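Local coordinates for sensory box/GGDEF family protein (Caulobacter crescentus, PDB 4YME) that probably takes part in cyclic di-GMP signalling at the membrane, this chain being the GGDEF (diguanylate cyclase-type) domain of a longer protein with MHYT, PAS and EAL domains, at residues D25-E28 with A29-E32; S130-D134 with D135-A139; V114-D117 with G118-L121. All coordinates share one frame; numbering follows the deposited sequence.

Interaction 1. Residues D25-E28 with A29-E32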
ATOM      1  N   ASP A  25     -17.215  -8.376  -4.143  1.00 18.68           N
ATOM      2  CA  ASP A  25     -18.520  -9.007  -3.971  1.00 19.43           C
ATOM      3  C   ASP A  25     -19.174  -8.581  -2.639  1.00 18.33           C
ATOM      4  O   ASP A  25     -20.384  -8.363  -2.578  1.00 19.08           O
ATOM      5  CB  ASP A  25     -18.420 -10.517  -4.010  1.00 21.84           C
ATOM      6  CG  ASP A  25     -18.066 -11.055  -5.397  1.00 23.36           C
ATOM      7  OD1 ASP A  25     -18.262 -10.313  -6.382  1.00 25.74           O
ATOM      8  OD2 ASP A  25     -17.526 -12.183  -5.423  1.00 25.26           O
ATOM      9  N   ARG A  26     -18.375  -8.497  -1.582  1.00 17.58           N
ATOM     10  CA  ARG A  26     -18.866  -8.044  -0.300  1.00 16.77           C
ATOM     11  C   ARG A  26     -19.493  -6.638  -0.354  1.00 17.36           C
ATOM     12  O   ARG A  26     -20.634  -6.432   0.088  1.00 17.39           O
ATOM     13  CB  ARG A  26     -17.775  -8.152   0.760  1.00 16.12           C
ATOM     14  CG  ARG A  26     -18.079  -7.393   2.019  1.00 15.81           C
ATOM     15  CD  ARG A  26     -16.995  -7.517   3.054  1.00 15.91           C
ATOM     16  NE  ARG A  26     -17.143  -6.498   4.078  1.00 15.70           N
ATOM     17  CZ  ARG A  26     -16.538  -6.554   5.256  1.00 17.02           C
ATOM     18  NH1 ARG A  26     -15.779  -7.608   5.587  1.00 16.42           N
ATOM     19  NH2 ARG A  26     -16.733  -5.592   6.122  1.00 16.82           N
ATOM     20  N   VAL A  27     -18.778  -5.699  -0.961  1.00 17.67           N
ATOM     21  CA  VAL A  27     -19.202  -4.325  -0.888  1.00 18.45           C
ATOM     22  C   VAL A  27     -20.336  -4.076  -1.903  1.00 18.78           C
ATOM     23  O   VAL A  27     -21.173  -3.219  -1.683  1.00 19.43           O
ATOM     24  CB  VAL A  27     -18.062  -3.284  -1.023  1.00 18.14           C
ATOM     25  CG1 VAL A  27     -16.961  -3.544  -0.028  1.00 18.79           C
ATOM     26  CG2 VAL A  27     -17.490  -3.166  -2.415  1.00 19.34           C
ATOM     27  N   GLU A  28     -20.352  -4.814  -3.006  1.00 20.29           N
ATOM     28  CA  GLU A  28     -21.445  -4.676  -3.972  1.00 23.25           C
ATOM     29  C   GLU A  28     -22.767  -4.990  -3.253  1.00 23.46           C
ATOM     30  O   GLU A  28     -23.783  -4.293  -3.482  1.00 25.17           O
ATOM     31  CB  GLU A  28     -21.165  -5.562  -5.184  1.00 26.06           C
ATOM     32  CG  GLU A  28     -22.081  -5.363  -6.373  1.00 29.16           C
ATOM     33  CD  GLU A  28     -22.270  -3.933  -6.804  1.00 30.19           C
ATOM     34  OE1 GLU A  28     -21.323  -3.119  -6.931  1.00 31.04           O
ATOM     35  OE2 GLU A  28     -23.423  -3.625  -7.107  1.00 32.71           O
ATOM     36  N   ALA A  29     -22.751  -5.990  -2.354  1.00 23.07           N
ATOM     37  CA  ALA A  29     -23.931  -6.364  -1.556  1.00 24.27           C
ATOM     38  C   ALA A  29     -24.165  -5.472  -0.360  1.00 23.99           C
ATOM     39  O   ALA A  29     -25.335  -5.214   0.007  1.00 27.23           O
ATOM     40  CB  ALA A  29     -23.833  -7.783  -1.113  1.00 25.13           C
ATOM     41  N   SER A  30     -23.114  -5.090   0.364  1.00 20.88           N
ATOM     42  CA  SER A  30     -23.251  -4.383   1.619  1.00 20.96           C
ATOM     43  C   SER A  30     -23.404  -2.892   1.476  1.00 21.02           C
ATOM     44  O   SER A  30     -23.923  -2.250   2.372  1.00 23.58           O
ATOM     45  CB  SER A  30     -22.000  -4.673   2.507  1.00 20.89           C
ATOM     46  OG  SER A  30     -20.893  -3.924   1.996  1.00 19.87           O
ATOM     47  N   GLY A  31     -22.837  -2.314   0.407  1.00 21.26           N
ATOM     48  CA  GLY A  31     -22.818  -0.849   0.260  1.00 22.04           C
ATOM     49  C   GLY A  31     -21.660  -0.144   0.941  1.00 22.43           C
ATOM     50  O   GLY A  31     -21.564   1.095   0.921  1.00 22.73           O
ATOM     51  N   GLU A  32     -20.743  -0.928   1.516  1.00 20.19           N
ATOM     52  CA  GLU A  32     -19.491  -0.369   2.042  1.00 19.49           C
ATOM     53  C   GLU A  32     -18.632   0.224   0.908  1.00 19.49           C
ATOM     54  O   GLU A  32     -18.823  -0.119  -0.239  1.00 20.29           O
ATOM     55  CB  GLU A  32     -18.689  -1.452   2.778  1.00 18.42           C
ATOM     56  CG  GLU A  32     -19.321  -1.916   4.050  1.00 18.90           C
ATOM     57  CD  GLU A  32     -18.836  -3.294   4.512  1.00 18.89           C
ATOM     58  OE1 GLU A  32     -18.889  -4.274   3.695  1.00 18.21           O
ATOM     59  OE2 GLU A  32     -18.393  -3.412   5.692  1.00 20.20           O
TER

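Interaction 2. Residues S130-D134 with D135-A139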
ATOM      1  N   SER A 130      -7.322   4.351  -6.081  1.00 18.38           N
ATOM      2  CA  SER A 130      -8.427   3.998  -6.961  0.60 19.15           C
ATOM      3  C   SER A 130      -9.635   3.612  -6.150  1.00 19.03           C
ATOM      4  O   SER A 130      -9.534   2.906  -5.129  1.00 18.38           O
ATOM      5  CB  SER A 130      -8.045   2.851  -7.868  0.60 21.12           C
ATOM      6  OG  SER A 130      -6.840   3.158  -8.518  0.60 21.89           O
ATOM      7  N   LEU A 131     -10.834   4.048  -6.574  1.00 19.81           N
ATOM      8  CA  LEU A 131     -12.071   3.803  -5.855  1.00 20.72           C
ATOM      9  C   LEU A 131     -12.976   2.900  -6.658  1.00 20.81           C
ATOM     10  O   LEU A 131     -13.114   3.047  -7.885  1.00 21.53           O
ATOM     11  CB  LEU A 131     -12.796   5.150  -5.627  1.00 23.44           C
ATOM     12  CG  LEU A 131     -12.009   6.244  -4.904  1.00 25.37           C
ATOM     13  CD1 LEU A 131     -12.797   7.581  -4.848  1.00 27.82           C
ATOM     14  CD2 LEU A 131     -11.622   5.749  -3.558  1.00 25.91           C
ATOM     15  N   TYR A 132     -13.574   1.917  -6.006  1.00 18.66           N
ATOM     16  CA  TYR A 132     -14.594   1.081  -6.600  1.00 20.44           C
ATOM     17  C   TYR A 132     -15.961   1.830  -6.562  1.00 21.47           C
ATOM     18  O   TYR A 132     -16.259   2.447  -5.543  1.00 21.97           O
ATOM     19  CB  TYR A 132     -14.714  -0.227  -5.791  1.00 20.10           C
ATOM     20  CG  TYR A 132     -15.827  -1.136  -6.263  1.00 19.83           C
ATOM     21  CD1 TYR A 132     -15.628  -2.019  -7.332  1.00 20.44           C
ATOM     22  CD2 TYR A 132     -17.066  -1.137  -5.651  1.00 21.06           C
ATOM     23  CE1 TYR A 132     -16.644  -2.830  -7.783  1.00 21.10           C
ATOM     24  CE2 TYR A 132     -18.093  -1.931  -6.127  1.00 21.52           C
ATOM     25  CZ  TYR A 132     -17.875  -2.772  -7.196  1.00 22.26           C
ATOM     26  OH  TYR A 132     -18.891  -3.600  -7.638  1.00 24.51           O
ATOM     27  N   PRO A 133     -16.744   1.802  -7.652  1.00 22.16           N
ATOM     28  CA  PRO A 133     -16.485   1.158  -8.925  1.00 22.17           C
ATOM     29  C   PRO A 133     -15.978   2.095 -10.037  1.00 21.88           C
ATOM     30  O   PRO A 133     -15.682   1.623 -11.126  1.00 23.08           O
ATOM     31  CB  PRO A 133     -17.887   0.659  -9.331  1.00 24.05           C
ATOM     32  CG  PRO A 133     -18.752   1.673  -8.805  1.00 24.75           C
ATOM     33  CD  PRO A 133     -18.175   2.133  -7.504  1.00 23.73           C
ATOM     34  N   ASP A 134     -15.853   3.373  -9.766  1.00 24.60           N
ATOM     35  CA  ASP A 134     -15.545   4.332 -10.821  1.00 27.79           C
ATOM     36  C   ASP A 134     -14.208   4.119 -11.455  1.00 27.87           C
ATOM     37  O   ASP A 134     -14.056   4.342 -12.655  1.00 27.86           O
ATOM     38  CB  ASP A 134     -15.627   5.742 -10.281  1.00 32.67           C
ATOM     39  CG  ASP A 134     -17.064   6.136  -9.875  1.00 38.44           C
ATOM     40  OD1 ASP A 134     -18.047   5.473 -10.293  1.00 40.29           O
ATOM     41  OD2 ASP A 134     -17.201   7.099  -9.085  1.00 45.12           O
ATOM     42  N   ASP A 135     -13.230   3.644 -10.660  1.00 25.36           N
ATOM     43  CA  ASP A 135     -11.899   3.366 -11.141  1.00 25.46           C
ATOM     44  C   ASP A 135     -11.655   1.896 -11.494  1.00 24.56           C
ATOM     45  O   ASP A 135     -10.518   1.498 -11.697  1.00 28.12           O
ATOM     46  CB  ASP A 135     -10.851   3.865 -10.139  1.00 25.60           C
ATOM     47  CG  ASP A 135     -10.927   5.321  -9.892  1.00 28.42           C
ATOM     48  OD1 ASP A 135     -11.165   6.093 -10.904  1.00 30.69           O
ATOM     49  OD2 ASP A 135     -10.810   5.784  -8.741  1.00 25.99           O
ATOM     50  N   GLY A 136     -12.706   1.094 -11.544  1.00 24.76           N
ATOM     51  CA  GLY A 136     -12.632  -0.286 -11.898  1.00 24.36           C
ATOM     52  C   GLY A 136     -13.587  -1.150 -11.124  1.00 23.46           C
ATOM     53  O   GLY A 136     -13.875  -0.909  -9.946  1.00 22.99           O
ATOM     54  N   ARG A 137     -14.092  -2.164 -11.789  1.00 25.73           N
ATOM     55  CA  ARG A 137     -15.088  -3.054 -11.193  1.00 26.36           C
ATOM     56  C   ARG A 137     -14.579  -4.452 -10.952  1.00 23.83           C
ATOM     57  O   ARG A 137     -15.323  -5.290 -10.448  1.00 25.30           O
ATOM     58  CB  ARG A 137     -16.346  -3.113 -12.079  1.00 31.65           C
ATOM     59  CG  ARG A 137     -16.938  -1.750 -12.432  1.00 35.95           C
ATOM     60  CD  ARG A 137     -18.345  -1.948 -13.093  1.00 39.85           C
ATOM     61  NE  ARG A 137     -19.325  -2.224 -12.043  1.00 43.46           N
ATOM     62  CZ  ARG A 137     -20.095  -1.314 -11.439  1.00 45.31           C
ATOM     63  NH1 ARG A 137     -20.075  -0.031 -11.815  1.00 48.95           N
ATOM     64  NH2 ARG A 137     -20.909  -1.698 -10.450  1.00 47.22           N
ATOM     65  N   THR A 138     -13.307  -4.713 -11.292  1.00 22.52           N
ATOM     66  CA  THR A 138     -12.624  -5.939 -11.020  1.00 21.21           C
ATOM     67  C   THR A 138     -11.322  -5.640 -10.270  1.00 20.04           C
ATOM     68  O   THR A 138     -10.833  -4.510 -10.287  1.00 18.57           O
ATOM     69  CB  THR A 138     -12.241  -6.689 -12.289  1.00 22.97           C
ATOM     70  OG1 THR A 138     -11.228  -5.944 -12.996  1.00 23.90           O
ATOM     71  CG2 THR A 138     -13.450  -6.854 -13.146  1.00 25.56           C
ATOM     72  N   ALA A 139     -10.798  -6.655  -9.620  1.00 18.87           N
ATOM     73  CA  ALA A 139      -9.547  -6.514  -8.890  1.00 18.86           C
ATOM     74  C   ALA A 139      -8.428  -6.011  -9.770  1.00 19.07           C
ATOM     75  O   ALA A 139      -7.709  -5.063  -9.402  1.00 18.28           O
ATOM     76  CB  ALA A 139      -9.142  -7.824  -8.205  1.00 19.07           C
TER

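Interaction 3. Residues V114-D117 with G118-L121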
ATOM      1  N   VAL A 114      14.143   5.207   9.326  1.00 21.19           N
ATOM      2  CA  VAL A 114      14.306   3.921  10.023  0.70 21.92           C
ATOM      3  C   VAL A 114      15.734   3.693  10.400  1.00 21.78           C
ATOM      4  O   VAL A 114      16.636   3.891   9.616  1.00 21.51           O
ATOM      5  CB  VAL A 114      13.746   2.743   9.228  0.70 21.98           C
ATOM      6  CG1 VAL A 114      14.406   2.563   7.976  0.70 22.09           C
ATOM      7  CG2 VAL A 114      13.827   1.420  10.057  0.70 23.56           C
ATOM      8  N   PRO A 115      15.947   3.262  11.673  1.00 25.29           N
ATOM      9  CA  PRO A 115      17.331   2.987  12.057  1.00 27.15           C
ATOM     10  C   PRO A 115      17.874   1.758  11.357  1.00 26.13           C
ATOM     11  O   PRO A 115      17.143   0.798  11.173  1.00 26.73           O
ATOM     12  CB  PRO A 115      17.275   2.739  13.578  1.00 29.36           C
ATOM     13  CG  PRO A 115      15.881   2.768  13.952  1.00 31.36           C
ATOM     14  CD  PRO A 115      15.013   3.041  12.790  1.00 29.14           C
ATOM     15  N   PHE A 116      19.121   1.834  10.941  1.00 25.69           N
ATOM     16  CA  PHE A 116      19.812   0.729  10.299  1.00 28.38           C
ATOM     17  C   PHE A 116      21.307   0.829  10.538  1.00 29.87           C
ATOM     18  O   PHE A 116      21.911   1.799  10.114  1.00 30.29           O
ATOM     19  CB  PHE A 116      19.567   0.762   8.812  1.00 26.85           C
ATOM     20  CG  PHE A 116      20.233  -0.346   8.063  1.00 26.83           C
ATOM     21  CD1 PHE A 116      19.773  -1.644   8.176  1.00 27.40           C
ATOM     22  CD2 PHE A 116      21.331  -0.098   7.280  1.00 28.15           C
ATOM     23  CE1 PHE A 116      20.401  -2.670   7.494  1.00 27.52           C
ATOM     24  CE2 PHE A 116      21.951  -1.091   6.607  1.00 28.65           C
ATOM     25  CZ  PHE A 116      21.496  -2.399   6.727  1.00 28.45           C
ATOM     26  N   ASP A 117      21.892  -0.202  11.170  1.00 35.59           N
ATOM     27  CA  ASP A 117      23.382  -0.351  11.236  1.00 39.18           C
ATOM     28  C   ASP A 117      24.015   0.926  11.837  1.00 39.05           C
ATOM     29  O   ASP A 117      24.990   1.485  11.298  1.00 42.14           O
ATOM     30  CB  ASP A 117      23.927  -0.673   9.818  1.00 42.85           C
ATOM     31  CG  ASP A 117      25.430  -1.061   9.788  1.00 48.23           C
ATOM     32  OD1 ASP A 117      25.942  -1.656  10.765  1.00 50.06           O
ATOM     33  OD2 ASP A 117      26.098  -0.755   8.765  1.00 53.05           O
ATOM     34  N   GLY A 118      23.381   1.421  12.901  1.00 37.88           N
ATOM     35  CA  GLY A 118      23.781   2.678  13.541  1.00 39.16           C
ATOM     36  C   GLY A 118      23.610   3.974  12.754  1.00 41.00           C
ATOM     37  O   GLY A 118      24.135   5.002  13.161  1.00 39.72           O
ATOM     38  N   GLN A 119      22.903   3.928  11.618  1.00 38.57           N
ATOM     39  CA  GLN A 119      22.540   5.116  10.856  1.00 39.49           C
ATOM     40  C   GLN A 119      21.004   5.174  10.776  1.00 35.48           C
ATOM     41  O   GLN A 119      20.288   4.334  11.339  1.00 32.69           O
ATOM     42  CB  GLN A 119      23.127   5.060   9.447  1.00 45.26           C
ATOM     43  CG  GLN A 119      24.642   4.778   9.386  1.00 53.55           C
ATOM     44  CD  GLN A 119      25.036   3.851   8.238  1.00 61.18           C
ATOM     45  OE1 GLN A 119      24.235   3.006   7.780  1.00 64.92           O
ATOM     46  NE2 GLN A 119      26.282   3.992   7.771  1.00 64.99           N
ATOM     47  N   GLU A 120      20.514   6.226  10.143  1.00 33.47           N
ATOM     48  CA  GLU A 120      19.091   6.330   9.810  1.00 31.73           C
ATOM     49  C   GLU A 120      18.938   6.409   8.321  1.00 29.44           C
ATOM     50  O   GLU A 120      19.662   7.100   7.636  1.00 31.02           O
ATOM     51  CB  GLU A 120      18.455   7.531  10.474  1.00 36.40           C
ATOM     52  CG  GLU A 120      18.237   7.295  11.955  1.00 42.12           C
ATOM     53  CD  GLU A 120      17.381   8.342  12.586  1.00 46.63           C
ATOM     54  OE1 GLU A 120      17.437   9.521  12.165  1.00 51.75           O
ATOM     55  OE2 GLU A 120      16.641   7.990  13.523  1.00 52.49           O
ATOM     56  N   LEU A 121      17.968   5.659   7.815  1.00 24.59           N
ATOM     57  CA  LEU A 121      17.650   5.596   6.415  1.00 23.21           C
ATOM     58  C   LEU A 121      16.386   6.415   6.144  1.00 22.02           C
ATOM     59  O   LEU A 121      15.393   6.360   6.921  1.00 21.24           O
ATOM     60  CB  LEU A 121      17.411   4.175   6.004  1.00 23.83           C
ATOM     61  CG  LEU A 121      18.559   3.189   6.201  1.00 24.27           C
ATOM     62  CD1 LEU A 121      18.019   1.841   5.759  1.00 24.67           C
ATOM     63  CD2 LEU A 121      19.711   3.588   5.393  1.00 25.99           C
TER

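Interaction 1. Residues D25-E28 with A29-E32
R26 and E32 form a side-on, two-nitrogen salt bridge across the C-terminal end of helix 13-30, where the chain leaves the helix for strand 33-41 of the ferredoxin-like GGDEF domain. R26 NE donates to E32 OE1 at 2.9 Å, and R26 NH2 reaches E32 OE2 at 2.8 Å. Both bonds are almost straight, each carboxylate oxygen is met on its syn side, and the guanidinium and carboxylate planes lie only 17° apart. Two parallel grips of this kind fix the rotation of both flat groups. R26 gets there with an extended chain, its CG lying opposite the main-chain nitrogen (chi1 165°), which lays the arm along the helix end.

S30 supplies the second shell. Its hydroxyl donates to E32 OE1 at 2.7 Å, on the anti side and from the face of the carboxylate away from R26 NE, so that this oxygen is held by two donors. The same OG accepts from E32 N, an ST turn that fastens the glutamate's backbone and side chain to one serine.

Behind these groups the last helical bonds end the helix: S30 N to R26 O, then G31 N to V27 O at 2.8 Å. G31 is the first residue to leave helical angles, with phi 86°; a side chain there would be pressed against the carbonyl oxygen of S30. R26 and E32 both also rest on I90 of strand 84-91, while the E28 carboxylate hydrogen-bonds the Y132 hydroxyl. V27, the buried member, packs across the base of E32: V27 CG1 lies 3.9 Å from E32 CB, and V27 CB sits 3.3 Å from E32 O.

Interaction 2. Residues S130-D134 with D135-A139
D135 and L131 are joined twice by hydrogen bonds, once through a side chain and once through the main chain. L131 N donates at 2.8 Å and 168° to D135 OD2, which accepts through its anti lone pair, while D135 N returns a bond to L131 O at 2.8 Å, entering nearly in line with the carbonyl. With chi1 at -60°, D135 places CG beside its own nitrogen, which carries OD2 back to the L131 amide. A third bond closes the type I beta turn from P133 to G136: G136 N meets P133 O at 3.1 Å, well above the carbonyl plane. The P133 CA-H also points at G136 O.

Nonpolar and flat-group contacts gather round P133, which follows a cis peptide bond. Just before the turn, the Y132 ring has P133 CB over its centre, 3.8 Å above its plane. The same methylene touches, from another direction, the R137 guanidinium on one face near its rim, where R137 NH1 comes within 3.4 Å of P133 CB. R137 crosses Y132 at about a right angle, their planes 60° apart. Y132 CD1 also lies 3.3 Å from G136 O, and Y132 CE1 is 3.8 Å from R137 CA. The Y132 hydroxyl is taken up by E28. Steric demand settles G136, where a side chain would collide with the D135 carbonyl.

Farther along, T138 takes the N-cap position of helix 139-156, its OG1 bonded to A141 N. At the start of the stretch, S130 OG hydrogen-bonds N145 of the same helix. The whole is a strand-to-helix connection, built on a cis-proline and a type I turn, between the edge strand 125-131 and the C-terminal helix of the ferredoxin-like domain.

Interaction 3. Residues V114-D117 with G118-L121
L121 turns its CG beside its own nitrogen (chi1 -60°), directing CD1 at F116, where L121 CD1 lies 3.6 Å from F116 CB. The F116 ring, swung opposite its main-chain nitrogen (chi1 -180°), keeps its CG 3.9 Å from L121 CD1, while D117 CB rests over one ring face. V114 CG1 adds a contact with L121 CB at 3.9 Å on the same side of the sheet.

The backbones form a beta hairpin with a two-residue loop, a type I' turn, with D117 and G118 both at positive phi. F116 and Q119 make a hydrogen-bonded pair, F116 N to Q119 O and Q119 N to F116 O, both at 2.8 Å; V114 and L121 are paired likewise. Q119 bends at chi2 and folds by van der Waals packing over the turn, Q119 CG 3.8 Å from D117 O, without bonding the carbonyls. Shortening Q119 to an alanine would probably give up this packing and that of the side chain against H51 of helix 44-51.

Backbone hydrogen bonds thus set the register, while the largely apolar face of V114, F116 and L121, with Q119 at its turn end, fastens the hairpin to helix 53-70 through V114 and F116.

Along the chain the order is interaction 1, interaction 3, interaction 2, yet interactions 1 and 2 are neighbours in space, their centres 13 Å apart. They touch through side chains of helix 13-30 and the ring and hydroxyl of Y132. Strand 33-41, entered just after residues 29-32, lies beside 125-131 in the four-stranded antiparallel sheet, so the two contacts finish the same end of the domain. Interaction 3 is a separate two-stranded hairpin on the opposite side of the chain's centre, about 43 Å and 38 Å from interactions 1 and 2 between centres. Interactions 1 and 2 thus lie at one end of the GGDEF domain and interaction 3 at the far side.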